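Local coordinates for protein putative glycosyltransferase (GalT1) (Streptococcus parasanguinis, PDB 4PHR) that binds UDP and is probably a nucleotide-sugar-dependent glycosyltransferase, this piece of the longer protein being its GT-D fold domain, at residues Val32-Gly37 with Leu72-Pro77; Lys58-Ile63 with Ala209-Ala214; Leu76-Ser81 with Tyr114-Ile119. All coordinates share one frame; numbering follows the deposited sequence.

Interaction 1: Val32-Gly37 with Leu72-Pro77; sequences VRFGDG and LLVCLP. With UDP (uridine-5'-diphosphate), chain B.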
loop_
_atom_site.group_PDB
_atom_site.type_symbol
_atom_site.label_atom_id
_atom_site.label_comp_id
_atom_site.label_asym_id
_atom_site.label_seq_id
_atom_site.Cartn_x
_atom_site.Cartn_y
_atom_site.Cartn_z
ATOM N N VAL A 32 -2.287 2.038 -7.386
ATOM C CA VAL A 32 -1.197 2.750 -6.728
ATOM C C VAL A 32 -1.799 3.581 -5.596
ATOM O O VAL A 32 -2.822 4.250 -5.780
ATOM C CB VAL A 32 -0.408 3.628 -7.736
ATOM C CG1 VAL A 32 -1.301 4.669 -8.391
ATOM C CG2 VAL A 32 0.769 4.287 -7.064
ATOM N N ARG A 33 -1.177 3.528 -4.420
ATOM C CA ARG A 33 -1.717 4.223 -3.247
ATOM C C ARG A 33 -0.766 5.325 -2.773
ATOM O O ARG A 33 0.429 5.102 -2.620
ATOM C CB ARG A 33 -1.996 3.241 -2.100
ATOM C CG ARG A 33 -2.924 2.053 -2.441
ATOM C CD ARG A 33 -3.011 1.024 -1.271
ATOM N NE ARG A 33 -1.650 0.648 -0.925
ATOM C CZ ARG A 33 -0.903 1.187 0.035
ATOM N NH1 ARG A 33 -1.419 2.034 0.931
ATOM N NH2 ARG A 33 0.369 0.834 0.121
ATOM N N PHE A 34 -1.288 6.525 -2.566
ATOM C CA PHE A 34 -0.480 7.598 -2.000
ATOM C C PHE A 34 -0.838 7.749 -0.534
ATOM O O PHE A 34 -1.996 7.984 -0.196
ATOM C CB PHE A 34 -0.688 8.913 -2.764
ATOM C CG PHE A 34 -0.021 8.922 -4.101
ATOM C CD1 PHE A 34 -0.594 8.267 -5.180
ATOM C CD2 PHE A 34 1.206 9.543 -4.268
ATOM C CE1 PHE A 34 0.045 8.253 -6.409
ATOM C CE2 PHE A 34 1.838 9.539 -5.486
ATOM C CZ PHE A 34 1.263 8.890 -6.557
ATOM N N GLY A 35 0.160 7.598 0.334
ATOM C CA GLY A 35 -0.024 7.788 1.758
ATOM C C GLY A 35 0.735 9.006 2.235
ATOM O O GLY A 35 1.298 9.766 1.434
ATOM N N ASP A 36 0.764 9.195 3.548
ATOM C CA ASP A 36 1.422 10.368 4.107
ATOM C C ASP A 36 2.902 10.440 3.734
ATOM O O ASP A 36 3.416 11.512 3.446
ATOM C CB ASP A 36 1.234 10.427 5.626
ATOM C CG ASP A 36 1.822 9.235 6.327
ATOM O OD1 ASP A 36 2.745 9.421 7.155
ATOM O OD2 ASP A 36 1.362 8.114 6.028
ATOM N N GLY A 37 3.577 9.295 3.728
ATOM C CA GLY A 37 4.989 9.241 3.388
ATOM C C GLY A 37 5.280 9.674 1.960
ATOM O O GLY A 37 6.297 10.310 1.692
ATOM N N LEU A 72 -5.859 1.517 -14.178
ATOM C CA LEU A 72 -5.173 1.931 -12.960
ATOM C C LEU A 72 -6.073 2.772 -12.076
ATOM O O LEU A 72 -6.698 3.729 -12.533
ATOM C CB LEU A 72 -3.923 2.737 -13.310
ATOM C CG LEU A 72 -3.148 3.332 -12.133
ATOM C CD1 LEU A 72 -2.465 2.227 -11.362
ATOM C CD2 LEU A 72 -2.132 4.351 -12.628
ATOM N N LEU A 73 -6.136 2.409 -10.802
ATOM C CA LEU A 73 -6.817 3.201 -9.794
ATOM C C LEU A 73 -5.754 3.910 -8.962
ATOM O O LEU A 73 -4.877 3.261 -8.374
ATOM C CB LEU A 73 -7.666 2.299 -8.900
ATOM C CG LEU A 73 -8.525 2.964 -7.822
ATOM C CD1 LEU A 73 -9.529 3.928 -8.442
ATOM C CD2 LEU A 73 -9.234 1.909 -6.979
ATOM N N VAL A 74 -5.824 5.238 -8.932
ATOM C CA VAL A 74 -4.925 6.049 -8.119
ATOM C C VAL A 74 -5.642 6.380 -6.816
ATOM O O VAL A 74 -6.773 6.863 -6.844
ATOM C CB VAL A 74 -4.523 7.345 -8.857
ATOM C CG1 VAL A 74 -3.638 8.217 -7.967
ATOM C CG2 VAL A 74 -3.813 7.017 -10.173
ATOM N N CYS A 75 -4.987 6.120 -5.681
ATOM C CA CYS A 75 -5.656 6.186 -4.379
ATOM C C CYS A 75 -5.082 7.265 -3.473
ATOM O O CYS A 75 -3.885 7.547 -3.520
ATOM C CB CYS A 75 -5.550 4.838 -3.654
ATOM S SG CYS A 75 -6.218 3.451 -4.575
ATOM N N LEU A 76 -5.949 7.838 -2.632
ATOM C CA LEU A 76 -5.559 8.799 -1.601
ATOM C C LEU A 76 -6.083 8.340 -0.246
ATOM O O LEU A 76 -6.986 7.508 -0.174
ATOM C CB LEU A 76 -6.188 10.156 -1.897
ATOM C CG LEU A 76 -5.392 11.147 -2.742
ATOM C CD1 LEU A 76 -4.556 10.493 -3.801
ATOM C CD2 LEU A 76 -6.337 12.206 -3.330
ATOM N N PRO A 77 -5.531 8.889 0.841
ATOM C CA PRO A 77 -6.089 8.550 2.152
ATOM C C PRO A 77 -7.574 8.916 2.228
ATOM O O PRO A 77 -7.979 9.989 1.786
ATOM C CB PRO A 77 -5.248 9.405 3.117
ATOM C CG PRO A 77 -3.948 9.676 2.365
ATOM C CD PRO A 77 -4.410 9.841 0.940
HETATM N N1 UDP B . 9.148 -1.543 2.366
HETATM C C2 UDP B . 10.259 -2.221 1.926
HETATM N N3 UDP B . 11.327 -1.524 1.413
HETATM C C4 UDP B . 11.292 -0.153 1.328
HETATM C C5 UDP B . 10.165 0.539 1.768
HETATM C C6 UDP B . 9.166 -0.179 2.416
HETATM O O2 UDP B . 10.319 -3.447 2.014
HETATM O O4 UDP B . 12.265 0.425 0.832
HETATM C "C1'" UDP B . 7.988 -2.317 2.834
HETATM C "C2'" UDP B . 7.696 -2.406 4.308
HETATM O "O2'" UDP B . 8.509 -3.387 4.918
HETATM C "C3'" UDP B . 6.238 -2.807 4.280
HETATM C "C4'" UDP B . 5.708 -2.076 3.058
HETATM O "O4'" UDP B . 6.850 -1.671 2.299
HETATM O "O3'" UDP B . 6.123 -4.196 4.058
HETATM C "C5'" UDP B . 4.858 -0.870 3.438
HETATM O "O5'" UDP B . 4.468 -0.197 2.248
HETATM P PA UDP B . 3.588 1.151 2.275
HETATM O O1A UDP B . 4.370 2.238 2.895
HETATM O O2A UDP B . 3.141 1.374 0.879
HETATM O O3A UDP B . 2.378 0.725 3.263
HETATM P PB UDP B . 0.986 1.455 3.695
HETATM O O1B UDP B . 1.208 1.948 5.086
HETATM O O2B UDP B . -0.007 0.355 3.647
HETATM O O3B UDP B . 0.707 2.576 2.743
#
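Two parallel strands of the three-stranded sheet in the GT-D fold, 30-33 and 72-76, run side by side here, and R33, the last residue of the first, reaches UDP. Three backbone bonds join them. V32 gives its N-H to L73 O and takes that of C75 on its own O; F34 N then reaches C75 O at 2.9 Å, sitting above that carbonyl's plane.

R33 shares its face of the sheet with C75. R33 CB and CG lie beside C75 CB, the R33 CG to C75 CB distance being 4.0 Å, so the start of the chain is apolar packing. A bend at chi3 (-53°) then carries the tip away from the strand pair: NH1 bonds the beta-phosphate oxygen UDP O3B at 2.8 Å, while NH2 shares O3B and adds a weak bond to UDP O2A. Arginine suits the place because one flat cation spans both phosphates; D225, salt-bridged to NH2, probably tempers its charge.

V32 and V74, beta-branched and at home in a strand, point together to the other face, CG1 to CG2 at 3.9 Å. F34 crosses V74 obliquely, and its ring edge lies by C75 O. G35 is the N-cap of helix 36-42. Past the last bridge, P77, which has no N-H to offer, sets its CD 3.3 Å from F34 O.

Interaction 2: Lys58-Ile63 with Ala209-Ala214; sequences KRLQQI and AKVLVA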
loop_
_atom_site.group_PDB
_atom_site.type_symbol
_atom_site.label_atom_id
_atom_site.label_comp_id
_atom_site.label_asym_id
_atom_site.label_seq_id
_atom_site.Cartn_x
_atom_site.Cartn_y
_atom_site.Cartn_z
ATOM N N LYS A 58 10.039 13.089 -8.208
ATOM C CA LYS A 58 9.494 13.474 -9.500
ATOM C C LYS A 58 8.562 12.414 -10.100
ATOM O O LYS A 58 7.483 12.742 -10.606
ATOM C CB LYS A 58 10.631 13.815 -10.467
ATOM C CG LYS A 58 10.165 14.198 -11.853
ATOM C CD LYS A 58 11.347 14.603 -12.728
ATOM C CE LYS A 58 10.913 14.881 -14.159
ATOM N NZ LYS A 58 10.063 16.099 -14.262
ATOM N N ARG A 59 8.963 11.143 -10.037
ATOM C CA ARG A 59 8.109 10.061 -10.533
ATOM C C ARG A 59 6.780 10.036 -9.777
ATOM O O ARG A 59 5.717 9.895 -10.385
ATOM C CB ARG A 59 8.801 8.699 -10.412
ATOM C CG ARG A 59 9.867 8.451 -11.472
ATOM C CD ARG A 59 9.290 8.462 -12.897
ATOM N NE ARG A 59 8.473 7.287 -13.202
ATOM C CZ ARG A 59 7.188 7.327 -13.550
ATOM N NH1 ARG A 59 6.550 8.485 -13.650
ATOM N NH2 ARG A 59 6.533 6.205 -13.805
ATOM N N LEU A 60 6.842 10.160 -8.454
ATOM C CA LEU A 60 5.629 10.152 -7.638
ATOM C C LEU A 60 4.682 11.275 -8.066
ATOM O O LEU A 60 3.471 11.066 -8.193
ATOM C CB LEU A 60 5.970 10.267 -6.152
ATOM C CG LEU A 60 6.609 9.021 -5.524
ATOM C CD1 LEU A 60 7.018 9.304 -4.084
ATOM C CD2 LEU A 60 5.674 7.821 -5.593
ATOM N N GLN A 61 5.231 12.465 -8.299
ATOM C CA GLN A 61 4.410 13.593 -8.744
ATOM C C GLN A 61 3.758 13.306 -10.098
ATOM O O GLN A 61 2.586 13.619 -10.319
ATOM C CB GLN A 61 5.251 14.871 -8.814
ATOM C CG GLN A 61 5.648 15.409 -7.452
ATOM C CD GLN A 61 6.788 16.413 -7.513
ATOM O OE1 GLN A 61 7.455 16.555 -8.537
ATOM N NE2 GLN A 61 7.020 17.111 -6.409
ATOM N N GLN A 62 4.518 12.705 -11.005
ATOM C CA GLN A 62 3.981 12.342 -12.312
ATOM C C GLN A 62 2.857 11.316 -12.193
ATOM O O GLN A 62 1.818 11.425 -12.839
ATOM C CB GLN A 62 5.094 11.785 -13.199
ATOM C CG GLN A 62 6.143 12.802 -13.586
ATOM C CD GLN A 62 7.311 12.172 -14.297
ATOM O OE1 GLN A 62 7.612 10.987 -14.112
ATOM N NE2 GLN A 62 7.979 12.957 -15.128
ATOM N N ILE A 63 3.066 10.309 -11.354
ATOM C CA ILE A 63 2.080 9.251 -11.202
ATOM C C ILE A 63 0.775 9.800 -10.619
ATOM O O ILE A 63 -0.317 9.435 -11.060
ATOM C CB ILE A 63 2.640 8.085 -10.355
ATOM C CG1 ILE A 63 3.834 7.446 -11.081
ATOM C CG2 ILE A 63 1.554 7.055 -10.076
ATOM C CD1 ILE A 63 4.766 6.685 -10.170
ATOM N N ALA A 209 7.160 1.054 -4.446
ATOM C CA ALA A 209 6.027 0.279 -4.959
ATOM C C ALA A 209 5.198 1.078 -5.964
ATOM O O ALA A 209 4.698 0.525 -6.938
ATOM C CB ALA A 209 5.136 -0.204 -3.815
ATOM N N LYS A 210 5.045 2.376 -5.732
ATOM C CA LYS A 210 4.173 3.175 -6.590
ATOM C C LYS A 210 4.780 3.323 -7.985
ATOM O O LYS A 210 4.076 3.252 -9.003
ATOM C CB LYS A 210 3.885 4.536 -5.965
ATOM C CG LYS A 210 3.061 4.456 -4.660
ATOM C CD LYS A 210 3.951 4.204 -3.458
ATOM C CE LYS A 210 3.208 4.224 -2.118
ATOM N NZ LYS A 210 2.614 2.923 -1.691
ATOM N N VAL A 211 6.089 3.530 -8.032
ATOM C CA VAL A 211 6.778 3.675 -9.307
ATOM C C VAL A 211 6.748 2.340 -10.047
ATOM O O VAL A 211 6.497 2.290 -11.255
ATOM C CB VAL A 211 8.230 4.153 -9.118
ATOM C CG1 VAL A 211 8.903 4.384 -10.479
ATOM C CG2 VAL A 211 8.254 5.438 -8.295
ATOM N N LEU A 212 6.983 1.258 -9.313
ATOM C CA LEU A 212 6.953 -0.074 -9.903
ATOM C C LEU A 212 5.584 -0.361 -10.514
ATOM O O LEU A 212 5.488 -0.798 -11.664
ATOM C CB LEU A 212 7.294 -1.132 -8.847
ATOM C CG LEU A 212 7.475 -2.565 -9.357
ATOM C CD1 LEU A 212 8.591 -2.611 -10.391
ATOM C CD2 LEU A 212 7.764 -3.526 -8.208
ATOM N N VAL A 213 4.517 -0.113 -9.758
ATOM C CA VAL A 213 3.171 -0.365 -10.275
ATOM C C VAL A 213 2.890 0.478 -11.527
ATOM O O VAL A 213 2.357 -0.017 -12.518
ATOM C CB VAL A 213 2.093 -0.139 -9.184
ATOM C CG1 VAL A 213 0.696 -0.090 -9.800
ATOM C CG2 VAL A 213 2.182 -1.241 -8.118
ATOM N N ALA A 214 3.254 1.754 -11.480
ATOM C CA ALA A 214 3.059 2.639 -12.626
ATOM C C ALA A 214 3.757 2.096 -13.869
ATOM O O ALA A 214 3.158 2.026 -14.945
ATOM C CB ALA A 214 3.545 4.041 -12.303
#
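I63 has CG1 anti to its carbonyl carbon (chi1 -63°) and an extended chi2, which sends CD1 straight out at helix 206-218. There CD1 settles in the angle between K210 and A214, 3.6 Å from A214 CB and 3.7 Å from K210 O, with V211 CA equally near. R59, one turn earlier, does the reverse: bends at chi2 (-61°) and again at chi3 fold its chain back over its own helix. Its CB, placed by the helix, meets V211 CG2 at 3.9 Å; the bends set the position of the guanidinium alone, which lies beside I63, whose CD1 is against one of its faces, offset from the centre, and has A214 CB 4.0 Å from R59 NH2.

The polar end of R59 is well held. NH1 meets a lone pair of Q62 OE1 at 2.8 Å, close to the guanidinium plane, and NH2 forms a salt bridge with D215, just beyond the second segment. The axes of the segments 58-63 and 209-214 cross at 55° and approach to 9.7 Å; both segments belong to helices of the GT-D fold, and no hydrogen bond passes between them. The small methyl of A214 lets the isoleucine come close, while branched V211 sets CG2 against R59 CB and CG1 near R59 NE.

On the buried side L60 CD2 rests on K210 CB at 3.8 Å, crossing it obliquely. Only the root of K210 serves this packing: bent at chi2, the chain turns away, and NZ forms salt bridges with D225 and with the UDP alpha-phosphate oxygen O2A.

Interaction 3: Leu76-Ser81 with Tyr114-Ile119; sequences LPDVFS and YGSTFI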
loop_
_atom_site.group_PDB
_atom_site.type_symbol
_atom_site.label_atom_id
_atom_site.label_comp_id
_atom_site.label_asym_id
_atom_site.label_seq_id
_atom_site.Cartn_x
_atom_site.Cartn_y
_atom_site.Cartn_z
ATOM N N LEU A 76 -5.949 7.838 -2.632
ATOM C CA LEU A 76 -5.559 8.799 -1.601
ATOM C C LEU A 76 -6.083 8.340 -0.246
ATOM O O LEU A 76 -6.986 7.508 -0.174
ATOM C CB LEU A 76 -6.188 10.156 -1.897
ATOM C CG LEU A 76 -5.392 11.147 -2.742
ATOM C CD1 LEU A 76 -4.556 10.493 -3.801
ATOM C CD2 LEU A 76 -6.337 12.206 -3.330
ATOM N N PRO A 77 -5.531 8.889 0.841
ATOM C CA PRO A 77 -6.089 8.550 2.152
ATOM C C PRO A 77 -7.574 8.916 2.228
ATOM O O PRO A 77 -7.979 9.989 1.786
ATOM C CB PRO A 77 -5.248 9.405 3.117
ATOM C CG PRO A 77 -3.948 9.676 2.365
ATOM C CD PRO A 77 -4.410 9.841 0.940
ATOM N N ASP A 78 -8.379 8.032 2.799
ATOM C CA ASP A 78 -9.825 8.233 2.808
ATOM C C ASP A 78 -10.194 9.002 4.070
ATOM O O ASP A 78 -10.741 8.443 5.017
ATOM C CB ASP A 78 -10.540 6.877 2.724
ATOM C CG ASP A 78 -12.043 7.005 2.624
ATOM O OD1 ASP A 78 -12.553 8.139 2.530
ATOM O OD2 ASP A 78 -12.716 5.952 2.632
ATOM N N VAL A 79 -9.872 10.292 4.079
ATOM C CA VAL A 79 -9.932 11.093 5.298
ATOM C C VAL A 79 -10.594 12.446 5.082
ATOM O O VAL A 79 -10.652 13.274 5.995
ATOM C CB VAL A 79 -8.520 11.330 5.880
ATOM C CG1 VAL A 79 -7.858 10.012 6.243
ATOM C CG2 VAL A 79 -7.660 12.116 4.906
ATOM N N PHE A 80 -11.096 12.665 3.873
ATOM C CA PHE A 80 -11.633 13.970 3.505
ATOM C C PHE A 80 -13.117 14.104 3.809
ATOM O O PHE A 80 -13.633 15.213 3.941
ATOM C CB PHE A 80 -11.298 14.268 2.044
ATOM C CG PHE A 80 -9.823 14.267 1.785
ATOM C CD1 PHE A 80 -9.032 15.307 2.251
ATOM C CD2 PHE A 80 -9.224 13.216 1.122
ATOM C CE1 PHE A 80 -7.674 15.302 2.042
ATOM C CE2 PHE A 80 -7.858 13.205 0.915
ATOM C CZ PHE A 80 -7.086 14.248 1.372
ATOM N N SER A 81 -13.789 12.970 3.944
ATOM C CA SER A 81 -15.161 12.934 4.437
ATOM C C SER A 81 -15.303 11.768 5.407
ATOM O O SER A 81 -14.543 10.798 5.349
ATOM C CB SER A 81 -16.149 12.783 3.281
ATOM O OG SER A 81 -16.222 13.977 2.513
ATOM N N TYR A 114 -10.905 9.259 -6.564
ATOM C CA TYR A 114 -9.716 8.480 -6.231
ATOM C C TYR A 114 -10.153 7.208 -5.541
ATOM O O TYR A 114 -11.234 7.167 -4.962
ATOM C CB TYR A 114 -8.803 9.278 -5.292
ATOM C CG TYR A 114 -8.210 10.501 -5.954
ATOM C CD1 TYR A 114 -8.864 11.726 -5.907
ATOM C CD2 TYR A 114 -7.005 10.423 -6.646
ATOM C CE1 TYR A 114 -8.327 12.847 -6.525
ATOM C CE2 TYR A 114 -6.457 11.531 -7.258
ATOM C CZ TYR A 114 -7.127 12.743 -7.200
ATOM O OH TYR A 114 -6.599 13.856 -7.808
ATOM N N GLY A 115 -9.324 6.169 -5.602
ATOM C CA GLY A 115 -9.533 5.003 -4.767
ATOM C C GLY A 115 -9.030 5.284 -3.361
ATOM O O GLY A 115 -8.476 6.352 -3.103
ATOM N N SER A 116 -9.208 4.323 -2.456
ATOM C CA SER A 116 -8.760 4.477 -1.078
ATOM C C SER A 116 -7.392 3.868 -0.801
ATOM O O SER A 116 -7.178 2.674 -0.997
ATOM C CB SER A 116 -9.757 3.831 -0.121
ATOM O OG SER A 116 -9.298 3.949 1.217
ATOM N N THR A 117 -6.480 4.687 -0.295
ATOM C CA THR A 117 -5.177 4.224 0.160
ATOM C C THR A 117 -5.333 3.208 1.288
ATOM O O THR A 117 -4.438 2.382 1.531
ATOM C CB THR A 117 -4.340 5.439 0.568
ATOM O OG1 THR A 117 -3.999 6.129 -0.629
ATOM C CG2 THR A 117 -3.059 5.085 1.344
ATOM N N PHE A 118 -6.477 3.244 1.969
ATOM C CA PHE A 118 -6.724 2.332 3.082
ATOM C C PHE A 118 -7.195 0.934 2.662
ATOM O O PHE A 118 -7.582 0.134 3.511
ATOM C CB PHE A 118 -7.677 2.954 4.113
ATOM C CG PHE A 118 -7.189 4.255 4.689
ATOM C CD1 PHE A 118 -5.841 4.592 4.670
ATOM C CD2 PHE A 118 -8.089 5.148 5.257
ATOM C CE1 PHE A 118 -5.401 5.797 5.205
ATOM C CE2 PHE A 118 -7.659 6.352 5.797
ATOM C CZ PHE A 118 -6.313 6.674 5.780
ATOM N N ILE A 119 -7.155 0.604 1.373
ATOM C CA ILE A 119 -7.379 -0.799 1.018
ATOM C C ILE A 119 -6.330 -1.705 1.676
ATOM O O ILE A 119 -6.573 -2.897 1.873
ATOM C CB ILE A 119 -7.457 -1.078 -0.512
ATOM C CG1 ILE A 119 -6.166 -0.698 -1.226
ATOM C CG2 ILE A 119 -8.660 -0.388 -1.143
ATOM C CD1 ILE A 119 -6.049 -1.317 -2.604
HETATM O O HOH W 1 -11.452 3.589 2.843
#
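L76 and Y114 meet face-on: the leucine chain crosses the tyrosine obliquely and sets CD2 over the middle of the ring, 3.6 Å from its centroid and 9° off the normal, a CH-pi contact. CD1 lies by the CD2 side of the same ring. Leucine's forked end suits this, one methyl over the centre and the other towards the rim.

The F118 ring, at the far end, is used on both face and edge. The backbone at P77 and D78 passes over one face, D78 N being 3.5 Å from CE2, whereas V79 comes at the edge, its CG1 3.7 Å from CE2 and its chain about at right angles to the phenylalanine.

Between them T117 N bonds L76 O at 2.9 Å and nearly straight, and L76 N reaches G115 O. T117 OG1 bonds F34 O. D78, its CG anti to the backbone N (chi1 -176°), turns OD2 to a water that also bonds S116 OG, and R85 adds a salt bridge. S116 OG accepts from F118 N as well, making an ST turn. Thus a short parallel bridge of the GT-D domain's three-stranded sheet ends in loops, an inverse gamma turn at D78 facing the 3-10 segment that begins at T117 beside the UDP site.

How the interactions relate
Interactions 1 and 3 are neighbours on one three-stranded parallel sheet, their centres about 7 Å apart. Strand 72-76 is its middle strand, flanked by 30-33 and 115-116, and the two contacts share L76 and P77. Interaction 2 packs helix 54-64, which lies between the first two strands in sequence, against helix 206-218 from much later in the chain; its centre is about 10 Å from that of interaction 1, which it touches through V32, R33 and F34, and about 17 Å from that of interaction 3. The segments follow in the order 32-37, 58-63, 72-77 overlapping 76-81, 114-119 and 209-214; R33 and K210, from segments far apart in sequence, both bind the phosphates of UDP.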